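Local coordinates for mambaquaretin-1 (Dendroaspis angusticeps, PDB 5M4V), which selectively antagonises the vasopressin type 2 receptor, as a green mamba venom toxin built on the Kunitz (BPTI-type) fold, at residues A[1-5]-A[53-57]; A[10-16]-A[33-39]; A[19-23]-A[43-48]. Where two conformers were deposited one is given. Residues are numbered along the deposited sequence.

Contact 1. Residues A[1-5]-A[53-57]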
# COMPACT_ATOMS: atom_id res chain seq x y z
N ARG A 1 -10.33 0.73 10.76
CA ARG A 1 -9.52 -0.01 9.75
C ARG A 1 -8.53 -0.85 10.55
O ARG A 1 -8.13 -0.48 11.64
CB ARG A 1 -8.83 0.94 8.84
CG ARG A 1 -7.86 1.90 9.51
CD ARG A 1 -7.47 3.02 8.59
NE ARG A 1 -6.74 4.06 9.35
CZ ARG A 1 -7.28 4.99 10.09
NH1 ARG A 1 -6.46 5.88 10.68
NH2 ARG A 1 -8.59 5.16 10.14
N PRO A 2 -7.98 -1.93 9.92
CA PRO A 2 -6.87 -2.65 10.50
C PRO A 2 -5.69 -1.72 10.78
O PRO A 2 -5.35 -0.85 9.98
CB PRO A 2 -6.51 -3.69 9.43
CG PRO A 2 -7.80 -3.94 8.72
CD PRO A 2 -8.42 -2.57 8.68
N SER A 3 -4.98 -1.97 11.90
CA SER A 3 -3.89 -1.06 12.27
C SER A 3 -2.75 -1.05 11.21
O SER A 3 -2.08 -0.06 11.07
CB SER A 3 -3.40 -1.26 13.61
OG SER A 3 -2.95 -2.56 13.63
N PHE A 4 -2.56 -2.17 10.47
CA PHE A 4 -1.48 -2.20 9.50
C PHE A 4 -1.73 -1.25 8.32
O PHE A 4 -0.76 -0.88 7.62
CB PHE A 4 -1.12 -3.60 8.97
CG PHE A 4 -2.19 -4.28 8.17
CD1 PHE A 4 -2.31 -4.05 6.83
CD2 PHE A 4 -2.96 -5.25 8.69
CE1 PHE A 4 -3.28 -4.72 6.12
CE2 PHE A 4 -3.88 -5.88 8.03
CZ PHE A 4 -4.11 -5.64 6.74
N CYS A 5 -2.98 -0.82 8.11
CA CYS A 5 -3.22 0.22 7.14
C CYS A 5 -2.44 1.49 7.42
O CYS A 5 -2.16 2.26 6.50
CB CYS A 5 -4.71 0.54 7.14
SG CYS A 5 -5.80 -0.82 6.62
N ARG A 53 -11.21 -2.32 0.20
CA ARG A 53 -11.94 -3.31 1.03
C ARG A 53 -11.27 -3.51 2.35
O ARG A 53 -11.93 -3.74 3.38
CB ARG A 53 -12.04 -4.67 0.26
CG ARG A 53 -12.96 -4.71 -0.93
CD ARG A 53 -12.72 -6.00 -1.81
NE ARG A 53 -13.26 -7.32 -1.43
CZ ARG A 53 -12.76 -8.55 -1.71
NH1 ARG A 53 -13.49 -9.60 -1.45
NH2 ARG A 53 -11.66 -8.65 -2.50
N THR A 54 -9.93 -3.38 2.38
CA THR A 54 -9.18 -3.62 3.61
C THR A 54 -9.19 -2.38 4.50
O THR A 54 -9.37 -2.50 5.72
CB THR A 54 -7.76 -4.04 3.33
OG1 THR A 54 -7.75 -5.16 2.44
CG2 THR A 54 -7.00 -4.39 4.59
N CYS A 55 -8.95 -1.20 3.91
CA CYS A 55 -8.58 -0.04 4.69
C CYS A 55 -9.55 1.17 4.63
O CYS A 55 -9.40 2.03 5.50
CB CYS A 55 -7.17 0.50 4.27
SG CYS A 55 -5.83 -0.67 4.56
N VAL A 56 -10.43 1.20 3.64
CA VAL A 56 -11.28 2.37 3.39
C VAL A 56 -12.75 2.10 3.69
O VAL A 56 -13.39 3.01 4.26
CB VAL A 56 -11.08 2.92 1.97
CG1 VAL A 56 -12.02 4.08 1.66
CG2 VAL A 56 -9.64 3.31 1.73
N GLY A 57 -13.27 1.01 3.28
CA GLY A 57 -14.69 0.68 3.41
C GLY A 57 -14.77 0.28 1.90
O GLY A 57 -14.66 1.01 0.82
OXT GLY A 57 -14.71 -0.91 1.65
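Starting at the N-terminus, Arg1 sets its CB 3.6 Å from Cys55 O and then turns the rest of its side chain away, so that its guanidinium meets Asn6 instead, NE hydrogen bonding to Asn6 OD1. Pro2 comes next and packs its ring on the last turn of helix 48-55, with Pro2 CD 3.1 Å from Thr54 O. Its own carbonyl closes a 3-10 turn: Cys5 N donates to Pro2 O at 3.0 Å. On that turn Phe4 reaches Thr54 with its ring tip, Phe4 CZ lying 3.8 Å from Thr54 CG2, while the Thr54 hydroxyl is bonded to Lys50 O. Cys5, buried, directs its CB toward 53-57 and forms the disulfide, Cys5 SG to Cys55 SG 2.1 Å with chi3 of -87°. Tyr23 of strand 18-24 packs against both cysteines. No hydrogen bond crosses between 1-5 and 53-57; the two ends of the chain are held by one covalent bond and van der Waals contact around it, a join that does not depend on backbone pairing.

Contact 2. Residues A[10-16]-A[33-39]. With PGO (S-1,2-propanediol), chain B.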
# COMPACT_ATOMS: atom_id res chain seq x y z
N LYS A 10 6.02 1.65 1.81
CA LYS A 10 7.38 1.14 1.78
C LYS A 10 7.72 0.54 0.43
O LYS A 10 7.50 -0.65 0.17
CB LYS A 10 7.60 0.15 2.92
CG LYS A 10 9.07 -0.20 3.12
CD LYS A 10 9.28 -1.06 4.30
CE LYS A 10 10.77 -1.11 4.54
NZ LYS A 10 11.25 -2.26 5.06
N PRO A 11 8.25 1.36 -0.51
CA PRO A 11 8.67 0.82 -1.80
C PRO A 11 9.76 -0.20 -1.71
O PRO A 11 9.87 -1.08 -2.57
CB PRO A 11 9.11 2.07 -2.61
CG PRO A 11 8.47 3.26 -1.89
CD PRO A 11 8.36 2.80 -0.42
N GLY A 12 10.57 -0.11 -0.68
CA GLY A 12 11.69 -0.91 -0.51
C GLY A 12 12.89 -0.46 -1.47
O GLY A 12 12.74 0.44 -2.29
N PRO A 13 13.95 -1.17 -1.46
CA PRO A 13 15.20 -0.79 -2.16
C PRO A 13 15.35 -1.49 -3.51
O PRO A 13 16.35 -1.17 -4.23
CB PRO A 13 16.27 -1.20 -1.19
CG PRO A 13 15.68 -2.41 -0.56
CD PRO A 13 14.13 -2.25 -0.43
N CYS A 14 14.57 -2.57 -3.68
CA CYS A 14 14.70 -3.22 -4.90
C CYS A 14 14.08 -2.37 -6.05
O CYS A 14 13.36 -1.38 -5.75
CB CYS A 14 14.21 -4.65 -4.92
SG CYS A 14 15.11 -5.84 -3.86
N LYS A 15 14.32 -2.71 -7.31
CA LYS A 15 13.91 -1.88 -8.43
C LYS A 15 13.18 -2.59 -9.49
O LYS A 15 13.31 -2.33 -10.74
CB LYS A 15 15.11 -1.11 -8.98
CG LYS A 15 15.73 -0.24 -7.94
CD LYS A 15 14.94 1.00 -7.60
CE LYS A 15 15.32 1.56 -6.24
NZ LYS A 15 14.56 2.82 -5.85
N ALA A 16 12.36 -3.53 -9.09
CA ALA A 16 11.47 -4.18 -9.99
C ALA A 16 10.33 -3.21 -10.20
O ALA A 16 10.24 -2.11 -9.50
CB ALA A 16 11.02 -5.48 -9.49
N PHE A 33 1.46 3.29 -5.67
CA PHE A 33 2.90 3.43 -5.55
C PHE A 33 3.54 2.33 -6.36
O PHE A 33 2.93 1.38 -6.77
CB PHE A 33 3.37 3.44 -4.08
CG PHE A 33 3.46 2.09 -3.37
CD1 PHE A 33 2.32 1.40 -3.02
CD2 PHE A 33 4.66 1.56 -3.00
CE1 PHE A 33 2.39 0.24 -2.26
CE2 PHE A 33 4.74 0.38 -2.25
CZ PHE A 33 3.60 -0.25 -1.88
N THR A 34 4.85 2.49 -6.57
CA THR A 34 5.62 1.47 -7.23
C THR A 34 6.39 0.66 -6.18
O THR A 34 7.26 1.22 -5.50
CB THR A 34 6.59 2.06 -8.26
OG1 THR A 34 5.84 2.83 -9.20
CG2 THR A 34 7.36 1.00 -8.98
N TYR A 35 6.04 -0.59 -6.00
CA TYR A 35 6.76 -1.45 -5.10
C TYR A 35 7.97 -2.02 -5.83
O TYR A 35 7.84 -2.56 -6.93
CB TYR A 35 5.87 -2.55 -4.61
CG TYR A 35 6.50 -3.54 -3.69
CD1 TYR A 35 7.23 -3.17 -2.56
CD2 TYR A 35 6.37 -4.95 -3.91
CE1 TYR A 35 7.81 -4.09 -1.73
CE2 TYR A 35 6.93 -5.87 -3.03
CZ TYR A 35 7.64 -5.40 -1.95
OH TYR A 35 8.23 -6.30 -1.06
N GLY A 36 9.13 -1.94 -5.17
CA GLY A 36 10.37 -2.45 -5.83
C GLY A 36 10.50 -3.98 -5.79
O GLY A 36 11.44 -4.43 -6.47
N GLY A 37 9.67 -4.66 -5.04
CA GLY A 37 9.63 -6.13 -5.10
C GLY A 37 10.20 -6.83 -3.91
O GLY A 37 10.03 -8.03 -3.81
N CYS A 38 10.88 -6.13 -2.99
CA CYS A 38 11.41 -6.75 -1.78
C CYS A 38 11.26 -5.80 -0.58
O CYS A 38 11.23 -4.62 -0.66
CB CYS A 38 12.89 -7.12 -1.94
SG CYS A 38 14.11 -5.71 -1.99
N LYS A 39 11.23 -6.46 0.58
CA LYS A 39 11.35 -5.71 1.90
C LYS A 39 10.17 -4.79 2.18
O LYS A 39 10.33 -3.84 2.92
CB LYS A 39 12.70 -4.94 2.08
CG LYS A 39 13.91 -5.88 1.88
CD LYS A 39 15.19 -5.15 2.19
CE LYS A 39 15.58 -5.38 3.65
NZ LYS A 39 16.75 -4.53 4.02
C1 PGO B . 14.45 -1.37 4.80
C2 PGO B . 14.58 -1.19 3.31
C3 PGO B . 15.81 -0.41 2.78
O1 PGO B . 13.94 -2.47 5.61
O2 PGO B . 13.34 -0.45 2.69
O HOH W 1 11.78 -3.19 -2.91
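A single water bridges the two loops: water 1 donates to Pro11 O (2.9 Å) and accepts from Cys14 N (3.0 Å) and Cys38 N (3.1 Å), joining one carbonyl and two backbone NH groups beside the disulfide. That bond, Cys14 SG to Cys38 SG at 2.1 Å with chi3 of 97°, links the two loops near their tips, and the Pro13 ring lies against it, CD 3.8 Å from Cys38 SG. Pro11 O also accepts directly from Gly36 N at 2.8 Å; farther along, Ala16 N donates to Gly36 O at 2.9 Å. Gly36 fits here because it has no side chain: a CB would collide with Cys14 O, and its CA instead makes a CA-H...O contact, Gly36 CA to Cys14 O 3.2 Å. Gly12 is also constrained: its phi is positive and a CB would clash with Cys38 O. At the outer end Lys10 NZ donates to Lys39 O at 2.8 Å and also to O1 of a propanediol, probably from the crystallisation liquor, at 2.8 Å. Lys15 turns its CB away from 33-39. In the Kunitz protease-inhibitor relatives this pair of disulfide-linked loops presents the protease-binding surface; the contact itself does not reveal which surface meets the receptor. Toward the strand, Pro11 rests at the edge of the Phe33 ring, CA 4.0 Å from Phe33 CE2. Phe33 and Tyr35 belong to strand 29-35, bonded through their backbones to Ala20 and Phe18 of strand 18-24, so the loop pair extends from one end of the two-stranded hairpin.

Contact 3. Residues A[19-23]-A[43-48]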
# COMPACT_ATOMS: atom_id res chain seq x y z
N SER A 19 3.32 -2.48 -9.87
CA SER A 19 2.24 -1.53 -9.56
C SER A 19 1.59 -1.96 -8.26
O SER A 19 1.31 -3.17 -8.08
CB SER A 19 1.21 -1.65 -10.70
OG SER A 19 0.00 -0.91 -10.43
N ALA A 20 1.33 -1.03 -7.32
CA ALA A 20 0.66 -1.42 -6.09
C ALA A 20 -0.11 -0.21 -5.55
O ALA A 20 -0.11 0.86 -6.14
CB ALA A 20 1.70 -1.93 -5.10
N PHE A 21 -0.80 -0.46 -4.43
CA PHE A 21 -1.61 0.55 -3.78
C PHE A 21 -1.34 0.49 -2.30
O PHE A 21 -1.05 -0.57 -1.73
CB PHE A 21 -3.11 0.28 -4.07
CG PHE A 21 -3.40 0.42 -5.51
CD1 PHE A 21 -3.76 1.63 -6.10
CD2 PHE A 21 -3.29 -0.68 -6.36
CE1 PHE A 21 -3.98 1.75 -7.43
CE2 PHE A 21 -3.52 -0.57 -7.72
CZ PHE A 21 -3.86 0.64 -8.26
N TYR A 22 -1.49 1.65 -1.62
CA TYR A 22 -1.33 1.76 -0.18
C TYR A 22 -2.37 2.72 0.38
O TYR A 22 -2.87 3.58 -0.36
CB TYR A 22 0.07 2.27 0.21
CG TYR A 22 0.32 3.70 -0.05
CD1 TYR A 22 0.63 4.21 -1.30
CD2 TYR A 22 0.28 4.64 0.99
CE1 TYR A 22 0.89 5.53 -1.54
CE2 TYR A 22 0.52 5.99 0.75
CZ TYR A 22 0.82 6.44 -0.50
OH TYR A 22 1.10 7.78 -0.74
N TYR A 23 -2.66 2.60 1.67
CA TYR A 23 -3.56 3.52 2.37
C TYR A 23 -2.78 4.63 3.04
O TYR A 23 -1.76 4.37 3.69
CB TYR A 23 -4.33 2.71 3.43
CG TYR A 23 -5.18 3.61 4.31
CD1 TYR A 23 -6.46 4.00 3.93
CD2 TYR A 23 -4.68 4.05 5.55
CE1 TYR A 23 -7.24 4.80 4.78
CE2 TYR A 23 -5.43 4.87 6.37
CZ TYR A 23 -6.70 5.21 6.00
OH TYR A 23 -7.41 6.04 6.87
N ASN A 43 1.11 -2.70 4.35
CA ASN A 43 0.28 -1.67 3.71
C ASN A 43 0.61 -1.62 2.20
O ASN A 43 1.21 -0.68 1.68
CB ASN A 43 0.49 -0.35 4.37
CG ASN A 43 -0.40 0.74 3.80
OD1 ASN A 43 -1.37 0.46 3.11
ND2 ASN A 43 -0.05 1.99 4.07
N ARG A 44 0.21 -2.70 1.53
CA ARG A 44 0.54 -2.87 0.14
C ARG A 44 -0.49 -3.84 -0.45
O ARG A 44 -0.67 -4.94 0.07
CB ARG A 44 1.93 -3.45 -0.04
CG ARG A 44 2.30 -3.72 -1.47
CD ARG A 44 3.65 -4.22 -1.78
NE ARG A 44 3.76 -5.65 -1.57
CZ ARG A 44 4.38 -6.16 -0.51
NH1 ARG A 44 4.86 -5.33 0.39
NH2 ARG A 44 4.61 -7.46 -0.37
N PHE A 45 -1.08 -3.45 -1.57
CA PHE A 45 -2.16 -4.19 -2.18
C PHE A 45 -1.96 -4.23 -3.67
O PHE A 45 -1.50 -3.27 -4.29
CB PHE A 45 -3.51 -3.53 -1.86
CG PHE A 45 -3.72 -3.35 -0.40
CD1 PHE A 45 -4.25 -4.35 0.38
CD2 PHE A 45 -3.30 -2.21 0.26
CE1 PHE A 45 -4.40 -4.24 1.73
CE2 PHE A 45 -3.45 -2.06 1.63
CZ PHE A 45 -4.01 -3.09 2.35
N SER A 46 -2.38 -5.33 -4.31
CA SER A 46 -2.21 -5.46 -5.77
C SER A 46 -3.29 -4.73 -6.53
O SER A 46 -3.10 -4.50 -7.74
CB SER A 46 -2.14 -6.94 -6.24
OG SER A 46 -3.41 -7.51 -5.88
N THR A 47 -4.43 -4.42 -5.91
CA THR A 47 -5.48 -3.71 -6.59
C THR A 47 -6.02 -2.60 -5.70
O THR A 47 -5.96 -2.66 -4.48
CB THR A 47 -6.59 -4.61 -7.02
OG1 THR A 47 -7.31 -5.06 -5.87
CG2 THR A 47 -6.20 -5.78 -7.88
N LEU A 48 -6.57 -1.59 -6.36
CA LEU A 48 -7.21 -0.46 -5.67
C LEU A 48 -8.39 -0.98 -4.86
O LEU A 48 -8.59 -0.56 -3.70
CB LEU A 48 -7.60 0.57 -6.70
CG LEU A 48 -8.35 1.82 -6.17
CD1 LEU A 48 -7.57 2.52 -5.08
CD2 LEU A 48 -8.60 2.73 -7.34
O HOH W 2 -1.33 -3.82 -9.58
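The ring of Phe21 packs against the start of helix 48-55: Leu48 CB stands 4.0 Å from the ring centroid, 14° off the normal, a CH-pi contact over the face, and Leu48 N is 3.4 Å from Phe21 CD2. Next to this ring the backbones pair as a single antiparallel hydrogen-bonded bridge, Phe21 N to Phe45 O and Phe45 N to Phe21 O, both 2.9 Å. Further along, the Asn43 side chain imitates a strand partner. Its OD1 accepts from Tyr23 N at 2.9 Å and its ND2 donates to Tyr23 O at 3.0 Å, while ND2 also bonds Leu7 O. At the other end water 2 donates to Ser19 O (3.1 Å) and Ser46 O (2.6 Å). The Phe45 side chain touches Cys51, Thr54 and Cys55 of helix 48-55, and Thr47 OG1 caps Lys50 N at its start. A short bridge laid on the central hairpin, with a buried asparagine bonded to the strand and to Leu7, is characteristic of the Kunitz/BPTI fold.

Contacts 1 and 2 occupy opposite sides of the molecule, their centres 21 Å apart and their nearest atoms about 9 Å apart; contact 3 lies between them, 11 Å from the centre of contact 1 and 12 Å from that of contact 2. It touches both. Toward contact 1, Cys5 O lies 3.2 Å from Tyr23 CD2. Toward contact 2, Phe33 N is 2.9 Å from Ala20 O, a probable hydrogen bond between neighbouring strands, and Arg44 forms a cation-pi pair with Tyr35. Along the chain, contacts 2 and 3 interlock with alternating segments, and both are nested within the loop closed by contact 1. The propanediol is bound at contact 2.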